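Local coordinates for protein nucleoporin NUP145 (Chaetomium thermophilum, PDB 5HB6) that probably serves as a structural component of the nuclear pore complex and a docking partner for transport factors, represented here by its autopeptidase domain, at residues E106-I109 with E110-S114; V29-E32 with N33-S36; H91-R95 with G96-I100; Y4-S7 with P8-D12. The protein carries 1 engineered substitution. All blocks are in the same frame, centred on the assembly; numbering follows the deposited sequence.

How the contacts relate
Contact 2 is partly buried and lies nearest the middle of the domain, its centre about 8 Å from the centre of the chain; contacts 1, 3 and 4 are surface contacts. Contacts 2 and 4 share the six-stranded antiparallel sheet, where 4-7 and 28-31 are neighbours and Trp5 N meets Gly30 O. Contacts 1 and 3 lie together at one end, their centres about 12 Å apart, with His108 of the helix hydrogen-bonded to Ser92 O. His91 ties contact 3 to contact 2 through Asn33 O. Chemistry follows place: backbone pairing in the hairpin, a buried methionine at the sheet edge, charged side chains along the solvent side of the helix and, in contact 3, a turn whose N-H groups hold a sulfate ion.

Contact 1. Residues E106-I109 with E110-S114; sequences ERHI and ERLKS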
loop_
_atom_site.group_PDB
_atom_site.type_symbol
_atom_site.label_atom_id
_atom_site.label_comp_id
_atom_site.label_asym_id
_atom_site.label_seq_id
_atom_site.Cartn_x
_atom_site.Cartn_y
_atom_site.Cartn_z
ATOM N N GLU A 106 -17.871 -16.987 -0.541
ATOM C CA GLU A 106 -18.565 -16.042 0.326
ATOM C C GLU A 106 -17.922 -15.976 1.707
ATOM O O GLU A 106 -17.727 -14.885 2.247
ATOM C CB GLU A 106 -20.039 -16.426 0.447
ATOM C CG GLU A 106 -20.821 -16.357 -0.854
ATOM C CD GLU A 106 -22.285 -16.767 -0.684
ATOM O OE1 GLU A 106 -22.665 -17.221 0.424
ATOM O OE2 GLU A 106 -23.065 -16.637 -1.658
ATOM N N ARG A 107 -17.570 -17.129 2.294
ATOM C CA ARG A 107 -16.969 -17.117 3.627
ATOM C C ARG A 107 -15.571 -16.510 3.595
ATOM O O ARG A 107 -15.140 -15.878 4.565
ATOM C CB ARG A 107 -16.921 -18.525 4.229
ATOM C CG ARG A 107 -16.115 -18.581 5.531
ATOM C CD ARG A 107 -16.712 -19.489 6.580
ATOM N NE ARG A 107 -15.996 -19.340 7.849
ATOM C CZ ARG A 107 -16.336 -18.497 8.823
ATOM N NH1 ARG A 107 -15.613 -18.453 9.935
ATOM N NH2 ARG A 107 -17.394 -17.702 8.705
ATOM N N HIS A 108 -14.832 -16.748 2.509
ATOM C CA HIS A 108 -13.518 -16.130 2.332
ATOM C C HIS A 108 -13.628 -14.620 2.427
ATOM O O HIS A 108 -12.855 -13.957 3.137
ATOM C CB HIS A 108 -12.975 -16.510 0.959
ATOM C CG HIS A 108 -11.740 -15.767 0.555
ATOM N ND1 HIS A 108 -10.533 -15.926 1.203
ATOM C CD2 HIS A 108 -11.513 -14.901 -0.461
ATOM C CE1 HIS A 108 -9.624 -15.163 0.621
ATOM N NE2 HIS A 108 -10.190 -14.532 -0.394
ATOM N N ILE A 109 -14.614 -14.056 1.735
ATOM C CA ILE A 109 -14.803 -12.611 1.770
ATOM C C ILE A 109 -15.128 -12.154 3.185
ATOM O O ILE A 109 -14.596 -11.154 3.669
ATOM C CB ILE A 109 -15.876 -12.185 0.752
ATOM C CG1 ILE A 109 -15.323 -12.368 -0.661
ATOM C CG2 ILE A 109 -16.269 -10.721 0.955
ATOM C CD1 ILE A 109 -16.396 -12.436 -1.714
ATOM N N GLU A 110 -15.982 -12.897 3.883
ATOM C CA GLU A 110 -16.298 -12.540 5.260
ATOM C C GLU A 110 -15.069 -12.620 6.163
ATOM O O GLU A 110 -14.880 -11.771 7.042
ATOM C CB GLU A 110 -17.434 -13.431 5.760
ATOM C CG GLU A 110 -18.783 -13.161 5.051
ATOM C CD GLU A 110 -19.133 -11.664 4.983
ATOM O OE1 GLU A 110 -19.108 -11.069 3.869
ATOM O OE2 GLU A 110 -19.412 -11.070 6.049
ATOM N N ARG A 111 -14.190 -13.589 5.933
ATOM C CA ARG A 111 -12.987 -13.666 6.754
ATOM C C ARG A 111 -12.007 -12.540 6.410
ATOM O O ARG A 111 -11.315 -12.021 7.299
ATOM C CB ARG A 111 -12.337 -15.041 6.624
ATOM C CG ARG A 111 -13.210 -16.164 7.220
ATOM C CD ARG A 111 -13.516 -15.952 8.707
ATOM N NE ARG A 111 -12.353 -16.163 9.563
ATOM C CZ ARG A 111 -12.209 -15.666 10.792
ATOM N NH1 ARG A 111 -13.135 -14.877 11.324
ATOM N NH2 ARG A 111 -11.119 -15.957 11.496
ATOM N N LEU A 112 -11.918 -12.139 5.137
ATOM C CA LEU A 112 -11.110 -10.964 4.816
ATOM C C LEU A 112 -11.608 -9.744 5.573
ATOM O O LEU A 112 -10.808 -8.921 6.025
ATOM C CB LEU A 112 -11.127 -10.683 3.322
ATOM C CG LEU A 112 -10.345 -11.648 2.438
ATOM C CD1 LEU A 112 -10.516 -11.218 0.982
ATOM C CD2 LEU A 112 -8.883 -11.707 2.785
ATOM N N LYS A 113 -12.931 -9.613 5.731
ATOM C CA LYS A 113 -13.467 -8.461 6.439
ATOM C C LYS A 113 -13.018 -8.436 7.891
ATOM O O LYS A 113 -12.944 -7.360 8.496
ATOM C CB LYS A 113 -14.990 -8.409 6.321
ATOM C CG LYS A 113 -15.478 -8.106 4.914
ATOM C CD LYS A 113 -16.996 -8.171 4.791
ATOM C CE LYS A 113 -17.452 -7.764 3.403
ATOM N NZ LYS A 113 -18.909 -7.937 3.230
ATOM N N SER A 114 -12.700 -9.594 8.465
ATOM C CA SER A 114 -12.350 -9.687 9.874
ATOM C C SER A 114 -10.845 -9.677 10.150
ATOM O O SER A 114 -10.444 -9.820 11.306
ATOM C CB SER A 114 -13.026 -10.926 10.465
ATOM O OG SER A 114 -14.431 -10.741 10.456
HETATM O O HOH W 1 -19.550 -12.522 1.726
#
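Glu110 gives its backbone N-H to Glu106 O (3.1 Å), the first of four successive i to i+4 bonds that define this part of helix 102-113. A water bridges the same pair, donating to Glu106 O and to Glu110 OE1, the latter at 2.6 Å. The Arg111 side chain runs alongside Arg107 in the same direction, the guanidinium planes 9° apart, and contact is made through carbon: Arg111 CD lies over the rim of one Arg107 face, 3.5 Å from NH1. Leu112 sets CG over a face of the His108 ring, 4.2 Å from the centroid and 20° off the normal, a CH-pi contact. The ring leans that way because its CG stands anti to the backbone N (chi1 171°); NE2 hydrogen-bonds to Ser92 O, and Tyr123 meets the ring edge-to-face. With an alanine in place of His108, Ser92 O would probably lose this donor and Leu112 its aromatic face. Lys113 stretches past Ile109, CE 4.0 Å from Ile109 CG2, and its NZ forms a salt bridge with Glu110 OE1 (3.2 Å), on the syn lone pair. Water and lysine together probably favour an ionised Glu110, whereas Arg107 and Arg111 are exposed, where solvent can probably ease their like charges.

Contact 2. Residues V29-E32 with N33-S36; sequences VGRE and NVGS
Arg31 meets Val34 through a pair of torsions: CG of Arg31 stands anti to the backbone N (chi1 -174°) with the chain extended as far as NE, while Val34 has CG2 beside its own N. CD of Arg31 therefore passes CG2 of Val34 at 4.0 Å, the two side chains crossing at a slant. Gly2 O takes its NE and Leu60 O its NH1, fixing the guanidinium. The backbone is the hairpin of strands 28-31 and 35-39. Arg31 and Gly35 form a hydrogen-bonded antiparallel pair, with Arg31 N to Gly35 O at 2.9 Å and Gly35 N to Arg31 O at 3.1 Å. Val34 N also donates to Arg31 O (3.0 Å), but from 37° above the carbonyl plane, whereas Gly35 N lies in it. Two residues thus face one, a classic beta bulge. Gly35 has a positive phi of 145°, where a CB would be pressed against the carbonyl O of Val34. Gly30 and Ser36 form a non-hydrogen-bonded pair with CA atoms 4.0 Å apart, and Ser36 CA approaches Val29 O at 3.4 Å. In one of two Glu32 conformers a water links Glu32 OE2 (2.9 Å) to Asn33 ND2 (3.0 Å), the former also hydrogen-bonded to Ala3 N, the latter to Ser1 O. Arg31 O is gripped by two N-H groups, which probably helps hold the bulge, and the Arg31 charge is probably eased by neutral carbonyls.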
loop_
_atom_site.group_PDB
_atom_site.type_symbol
_atom_site.label_atom_id
_atom_site.label_comp_id
_atom_site.label_asym_id
_atom_site.label_seq_id
_atom_site.Cartn_x
_atom_site.Cartn_y
_atom_site.Cartn_z
ATOM N N VAL A 29 2.603 4.211 -4.236
ATOM C CA VAL A 29 3.737 3.356 -4.546
ATOM C C VAL A 29 3.189 2.003 -4.913
ATOM O O VAL A 29 2.385 1.439 -4.169
ATOM C CB VAL A 29 4.718 3.257 -3.366
ATOM C CG1 VAL A 29 5.869 2.270 -3.693
ATOM C CG2 VAL A 29 5.287 4.629 -3.044
ATOM N N GLY A 30 3.581 1.506 -6.088
ATOM C CA GLY A 30 3.089 0.228 -6.551
ATOM C C GLY A 30 4.216 -0.658 -7.043
ATOM O O GLY A 30 5.361 -0.216 -7.206
ATOM N N ARG A 31 3.873 -1.911 -7.270
ATOM C CA ARG A 31 4.807 -2.841 -7.881
ATOM C C ARG A 31 4.021 -3.791 -8.759
ATOM O O ARG A 31 3.032 -4.375 -8.322
ATOM C CB ARG A 31 5.655 -3.593 -6.859
ATOM C CG ARG A 31 6.740 -4.463 -7.474
ATOM C CD ARG A 31 7.560 -5.136 -6.398
ATOM N NE ARG A 31 8.763 -5.716 -6.970
ATOM C CZ ARG A 31 9.693 -6.376 -6.294
ATOM N NH1 ARG A 31 9.547 -6.618 -5.004
ATOM N NH2 ARG A 31 10.762 -6.825 -6.926
ATOM N N GLU A 32 4.461 -3.935 -10.000
ATOM C CA GLU A 32 3.835 -4.873 -10.912
ATOM C C GLU A 32 3.787 -6.264 -10.295
ATOM O O GLU A 32 4.742 -6.712 -9.652
ATOM C CB GLU A 32 4.647 -4.948 -12.207
ATOM C CG GLU A 32 4.752 -3.640 -12.948
ATOM C CD GLU A 32 5.693 -3.712 -14.144
ATOM O OE1 GLU A 32 5.550 -2.863 -15.047
ATOM O OE2 GLU A 32 6.578 -4.600 -14.180
ATOM N N ASN A 33 2.646 -6.922 -10.466
ATOM C CA ASN A 33 2.429 -8.281 -9.998
ATOM C C ASN A 33 2.304 -8.368 -8.487
ATOM O O ASN A 33 2.274 -9.471 -7.933
ATOM C CB ASN A 33 3.488 -9.256 -10.537
ATOM C CG ASN A 33 3.557 -9.225 -12.019
ATOM O OD1 ASN A 33 2.549 -9.434 -12.690
ATOM N ND2 ASN A 33 4.710 -8.863 -12.547
ATOM N N VAL A 34 2.193 -7.233 -7.799
ATOM C CA VAL A 34 2.019 -7.240 -6.350
ATOM C C VAL A 34 0.803 -6.420 -5.938
ATOM O O VAL A 34 -0.101 -6.927 -5.284
ATOM C CB VAL A 34 3.277 -6.769 -5.594
ATOM C CG1 VAL A 34 3.005 -6.701 -4.077
ATOM C CG2 VAL A 34 4.469 -7.650 -5.931
ATOM N N GLY A 35 0.795 -5.135 -6.271
ATOM C CA GLY A 35 -0.285 -4.262 -5.847
ATOM C C GLY A 35 0.242 -2.879 -5.558
ATOM O O GLY A 35 1.233 -2.440 -6.163
ATOM N N SER A 36 -0.434 -2.174 -4.644
ATOM C CA SER A 36 -0.164 -0.761 -4.454
ATOM C C SER A 36 -0.533 -0.317 -3.055
ATOM O O SER A 36 -1.380 -0.914 -2.386
ATOM C CB SER A 36 -0.910 0.101 -5.487
ATOM O OG SER A 36 -2.303 -0.106 -5.346
HETATM O O HOH W 2 5.732 -7.261 -14.825
#

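Contact 3. Residues H91-R95 with G96-I100; sequences HSWPR and GGPTI. With SO4 (sulfate ion), chain C.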
loop_
_atom_site.group_PDB
_atom_site.type_symbol
_atom_site.label_atom_id
_atom_site.label_comp_id
_atom_site.label_asym_id
_atom_site.label_seq_id
_atom_site.Cartn_x
_atom_site.Cartn_y
_atom_site.Cartn_z
ATOM N N HIS A 91 -3.341 -11.663 -5.636
ATOM C CA HIS A 91 -3.044 -13.021 -5.175
ATOM C C HIS A 91 -3.688 -13.336 -3.829
ATOM O O HIS A 91 -3.172 -14.150 -3.064
ATOM C CB HIS A 91 -1.537 -13.316 -5.133
ATOM C CG HIS A 91 -0.790 -12.724 -6.275
ATOM N ND1 HIS A 91 -1.060 -13.037 -7.585
ATOM C CD2 HIS A 91 0.180 -11.790 -6.303
ATOM C CE1 HIS A 91 -0.282 -12.323 -8.377
ATOM N NE2 HIS A 91 0.497 -11.568 -7.625
ATOM N N SER A 92 -4.809 -12.689 -3.531
ATOM C CA SER A 92 -5.488 -12.813 -2.256
ATOM C C SER A 92 -6.664 -13.779 -2.304
ATOM O O SER A 92 -7.599 -13.663 -1.497
ATOM C CB SER A 92 -5.914 -11.438 -1.754
ATOM O OG SER A 92 -4.775 -10.603 -1.567
ATOM N N TRP A 93 -6.569 -14.786 -3.183
ATOM C CA TRP A 93 -7.550 -15.824 -3.400
ATOM C C TRP A 93 -7.824 -16.596 -2.121
ATOM O O TRP A 93 -6.995 -16.622 -1.204
ATOM C CB TRP A 93 -6.977 -16.838 -4.396
ATOM C CG TRP A 93 -6.401 -16.274 -5.635
ATOM C CD1 TRP A 93 -5.075 -16.187 -5.937
ATOM C CD2 TRP A 93 -7.108 -15.726 -6.745
ATOM N NE1 TRP A 93 -4.911 -15.606 -7.159
ATOM C CE2 TRP A 93 -6.145 -15.304 -7.682
ATOM C CE3 TRP A 93 -8.457 -15.530 -7.029
ATOM C CZ2 TRP A 93 -6.492 -14.722 -8.895
ATOM C CZ3 TRP A 93 -8.798 -14.962 -8.239
ATOM C CH2 TRP A 93 -7.826 -14.570 -9.160
ATOM N N PRO A 94 -8.959 -17.290 -2.087
ATOM C CA PRO A 94 -9.208 -18.297 -1.056
ATOM C C PRO A 94 -8.020 -19.231 -0.904
ATOM O O PRO A 94 -7.195 -19.379 -1.823
ATOM C CB PRO A 94 -10.421 -19.051 -1.612
ATOM C CG PRO A 94 -11.188 -18.021 -2.369
ATOM C CD PRO A 94 -10.080 -17.207 -3.048
ATOM N N ARG A 95 -7.938 -19.885 0.252
ATOM C CA ARG A 95 -6.800 -20.755 0.530
ATOM C C ARG A 95 -6.627 -21.815 -0.544
ATOM O O ARG A 95 -5.503 -22.167 -0.894
ATOM C CB ARG A 95 -6.943 -21.424 1.902
ATOM C CG ARG A 95 -6.640 -20.526 3.102
ATOM C CD ARG A 95 -7.845 -19.705 3.564
ATOM N NE ARG A 95 -8.909 -20.542 4.132
ATOM C CZ ARG A 95 -8.991 -20.930 5.406
ATOM N NH1 ARG A 95 -8.063 -20.573 6.299
ATOM N NH2 ARG A 95 -10.012 -21.692 5.790
ATOM N N GLY A 96 -7.724 -22.335 -1.076
ATOM C CA GLY A 96 -7.679 -23.321 -2.145
ATOM C C GLY A 96 -7.375 -22.787 -3.537
ATOM O O GLY A 96 -7.349 -23.560 -4.499
ATOM N N GLY A 97 -7.155 -21.481 -3.681
ATOM C CA GLY A 97 -6.732 -20.907 -4.940
ATOM C C GLY A 97 -7.835 -20.247 -5.744
ATOM O O GLY A 97 -8.982 -20.124 -5.302
ATOM N N PRO A 98 -7.500 -19.846 -6.972
ATOM C CA PRO A 98 -8.444 -19.065 -7.793
ATOM C C PRO A 98 -9.699 -19.815 -8.201
ATOM O O PRO A 98 -10.685 -19.169 -8.593
ATOM C CB PRO A 98 -7.616 -18.682 -9.032
ATOM C CG PRO A 98 -6.206 -19.017 -8.686
ATOM C CD PRO A 98 -6.159 -19.942 -7.564
ATOM N N THR A 99 -9.703 -21.146 -8.133
ATOM C CA THR A 99 -10.863 -21.907 -8.591
ATOM C C THR A 99 -11.954 -22.040 -7.531
ATOM O O THR A 99 -13.009 -22.596 -7.841
ATOM C CB THR A 99 -10.464 -23.297 -9.115
ATOM O OG1 THR A 99 -10.010 -24.121 -8.032
ATOM C CG2 THR A 99 -9.376 -23.195 -10.201
ATOM N N ILE A 100 -11.741 -21.555 -6.303
ATOM C CA ILE A 100 -12.734 -21.679 -5.233
ATOM C C ILE A 100 -13.857 -20.675 -5.454
ATOM O O ILE A 100 -13.606 -19.472 -5.602
ATOM C CB ILE A 100 -12.067 -21.464 -3.865
ATOM C CG1 ILE A 100 -10.992 -22.521 -3.634
ATOM C CG2 ILE A 100 -13.107 -21.457 -2.744
ATOM C CD1 ILE A 100 -11.521 -23.946 -3.497
HETATM S S SO4 C . -10.997 -21.480 1.407
HETATM O O1 SO4 C . -10.481 -20.116 1.559
HETATM O O2 SO4 C . -12.442 -21.483 1.129
HETATM O O3 SO4 C . -10.235 -22.251 0.388
HETATM O O4 SO4 C . -10.814 -22.262 2.654
#
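The indole of Trp93 carries Pro98 on one face: CB lies 3.7 Å from the centroid of the six-membered ring and 8° off its normal, a centred CH-pi contact in which the two side chains cross at about a right angle. The other flat group, the Arg95 guanidinium, meets a sulfate ion, probably from the crystallisation liquor, at its edge, with the sulfur in its plane. NE forks between sulfate O1 and O4, each 3.0 Å from it, and NH2 adds a longer bond to O4. Bends at chi2 and chi3, the latter 67°, fold the arginine back so that side chain and backbone grip one anion. Arg95 N reaches O1 at 2.9 Å, and Gly96 N reaches O3 at 2.9 Å; Arg104 NH1 binds the same ion. Pro94 and Ile100 lie against each other, running opposite ways, CB to CB 3.7 Å, while Pro94 also leans on Leu105 and His108. Gly97 N donates to Pro94 O (2.8 Å) from 53° above the carbonyl plane, closing one type I beta turn. Residues 94-100 of the loop before helix 102-113 thus form two consecutive type I turns sharing Gly97, the first with an anion bound at its backbone N-H groups.

Contact 4. Residues Y4-S7 with P8-D12; sequences YWMS and PTADD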
loop_
_atom_site.group_PDB
_atom_site.type_symbol
_atom_site.label_atom_id
_atom_site.label_comp_id
_atom_site.label_asym_id
_atom_site.label_seq_id
_atom_site.Cartn_x
_atom_site.Cartn_y
_atom_site.Cartn_z
ATOM N N TYR A 4 8.808 -1.706 -9.548
ATOM C CA TYR A 4 8.211 -0.693 -8.692
ATOM C C TYR A 4 7.971 0.590 -9.477
ATOM O O TYR A 4 8.669 0.887 -10.447
ATOM C CB TYR A 4 9.159 -0.336 -7.565
ATOM C CG TYR A 4 9.231 -1.216 -6.341
ATOM C CD1 TYR A 4 8.419 -0.959 -5.243
ATOM C CD2 TYR A 4 10.171 -2.254 -6.236
ATOM C CE1 TYR A 4 8.525 -1.697 -4.096
ATOM C CE2 TYR A 4 10.277 -3.000 -5.078
ATOM C CZ TYR A 4 9.462 -2.707 -4.012
ATOM O OH TYR A 4 9.530 -3.431 -2.849
ATOM N N TRP A 5 6.990 1.370 -9.017
ATOM C CA TRP A 5 6.737 2.695 -9.572
ATOM C C TRP A 5 6.141 3.559 -8.468
ATOM O O TRP A 5 5.646 3.055 -7.452
ATOM C CB TRP A 5 5.812 2.627 -10.795
ATOM C CG TRP A 5 4.572 1.848 -10.519
ATOM C CD1 TRP A 5 4.382 0.495 -10.706
ATOM C CD2 TRP A 5 3.367 2.346 -9.959
ATOM N NE1 TRP A 5 3.124 0.148 -10.311
ATOM C CE2 TRP A 5 2.467 1.269 -9.872
ATOM C CE3 TRP A 5 2.939 3.613 -9.571
ATOM C CZ2 TRP A 5 1.171 1.408 -9.366
ATOM C CZ3 TRP A 5 1.650 3.761 -9.079
ATOM C CH2 TRP A 5 0.778 2.662 -8.968
ATOM N N MET A 6 6.162 4.867 -8.677
ATOM C CA MET A 6 5.435 5.793 -7.811
ATOM C C MET A 6 4.705 6.828 -8.656
ATOM O O MET A 6 5.120 7.141 -9.773
ATOM C CB MET A 6 6.352 6.473 -6.775
ATOM C CG MET A 6 7.348 7.482 -7.339
ATOM S SD MET A 6 8.474 8.260 -6.161
ATOM C CE MET A 6 9.689 6.960 -5.963
ATOM N N SER A 7 3.646 7.376 -8.078
ATOM C CA SER A 7 2.856 8.426 -8.713
ATOM C C SER A 7 2.435 9.415 -7.637
ATOM O O SER A 7 1.955 8.997 -6.587
ATOM C CB SER A 7 1.610 7.811 -9.352
ATOM O OG SER A 7 0.863 8.798 -10.032
ATOM N N PRO A 8 2.626 10.712 -7.832
ATOM C CA PRO A 8 3.456 11.349 -8.858
ATOM C C PRO A 8 4.859 10.755 -8.901
ATOM O O PRO A 8 5.315 10.167 -7.908
ATOM C CB PRO A 8 3.522 12.815 -8.391
ATOM C CG PRO A 8 2.327 13.011 -7.535
ATOM C CD PRO A 8 2.154 11.681 -6.834
ATOM N N THR A 9 5.487 10.818 -10.067
ATOM C CA THR A 9 6.800 10.225 -10.226
ATOM C C THR A 9 7.816 10.975 -9.381
ATOM O O THR A 9 7.622 12.143 -9.015
ATOM C CB THR A 9 7.245 10.252 -11.687
ATOM O OG1 THR A 9 7.405 11.613 -12.112
ATOM C CG2 THR A 9 6.257 9.525 -12.577
ATOM N N ALA A 10 8.967 10.329 -9.153
ATOM C CA ALA A 10 10.056 11.006 -8.462
ATOM C C ALA A 10 10.435 12.303 -9.168
ATOM O O ALA A 10 10.660 13.334 -8.513
ATOM C CB ALA A 10 11.255 10.071 -8.356
ATOM N N ASP A 11 10.456 12.293 -10.506
ATOM C CA ASP A 11 10.774 13.519 -11.249
ATOM C C ASP A 11 9.704 14.595 -11.067
ATOM O O ASP A 11 10.032 15.785 -10.935
ATOM C CB ASP A 11 10.976 13.201 -12.734
ATOM C CG ASP A 11 12.337 12.562 -13.032
ATOM O OD1 ASP A 11 13.265 12.652 -12.191
ATOM O OD2 ASP A 11 12.490 11.992 -14.133
ATOM N N ASP A 12 8.421 14.198 -11.051
ATOM C CA ASP A 12 7.338 15.137 -10.775
ATOM C C ASP A 12 7.544 15.782 -9.412
ATOM O O ASP A 12 7.338 16.983 -9.234
ATOM C CB ASP A 12 5.980 14.410 -10.696
ATOM C CG ASP A 12 5.420 13.889 -12.040
ATOM O OD1 ASP A 12 5.800 14.409 -13.123
ATOM O OD2 ASP A 12 4.521 12.956 -11.960
#
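Met6 packs against Ala10 where strand 4-7 turns into helix 10-14, a junction built from a cis-proline and a helix N-terminal capping box. The tight part is the methionine side. Its CG takes the crowded position between backbone N and carbonyl carbon (chi1 70°), which brings CG to within 3.4 Å of Pro8 O. SD then lies 3.7 Å from Ala10 N and 4.0 Å from Ala10 CB. Phe27, Leu50 and Phe54 also touch this side chain, so it joins the new helix to the interior of the domain. Cutting Met6 back to an alanine removes CG, SD and CE and would probably open a gap between Ala10 and those three residues. Backbone atoms add to the packing, Thr9 CA approaching Met6 O at 3.5 Å in a CA-H...O contact. No hydrogen bond joins 4-7 to 8-12; the chain bends sharply at the cis peptide before Pro8, which brings the CA atoms of Ser7 and Pro8 to 3.0 Å, and the proline rests on Val24.

The loose part lies toward solvent. Thr9 and Asp12, both exposed, face each other across the first turn of the helix and satisfy each other. Asp12 N donates to Thr9 OG1 at 3.0 Å, and Thr9 N returns a bond to Asp12 OD2, also 3.0 Å, arriving 42° above the carboxylate plane.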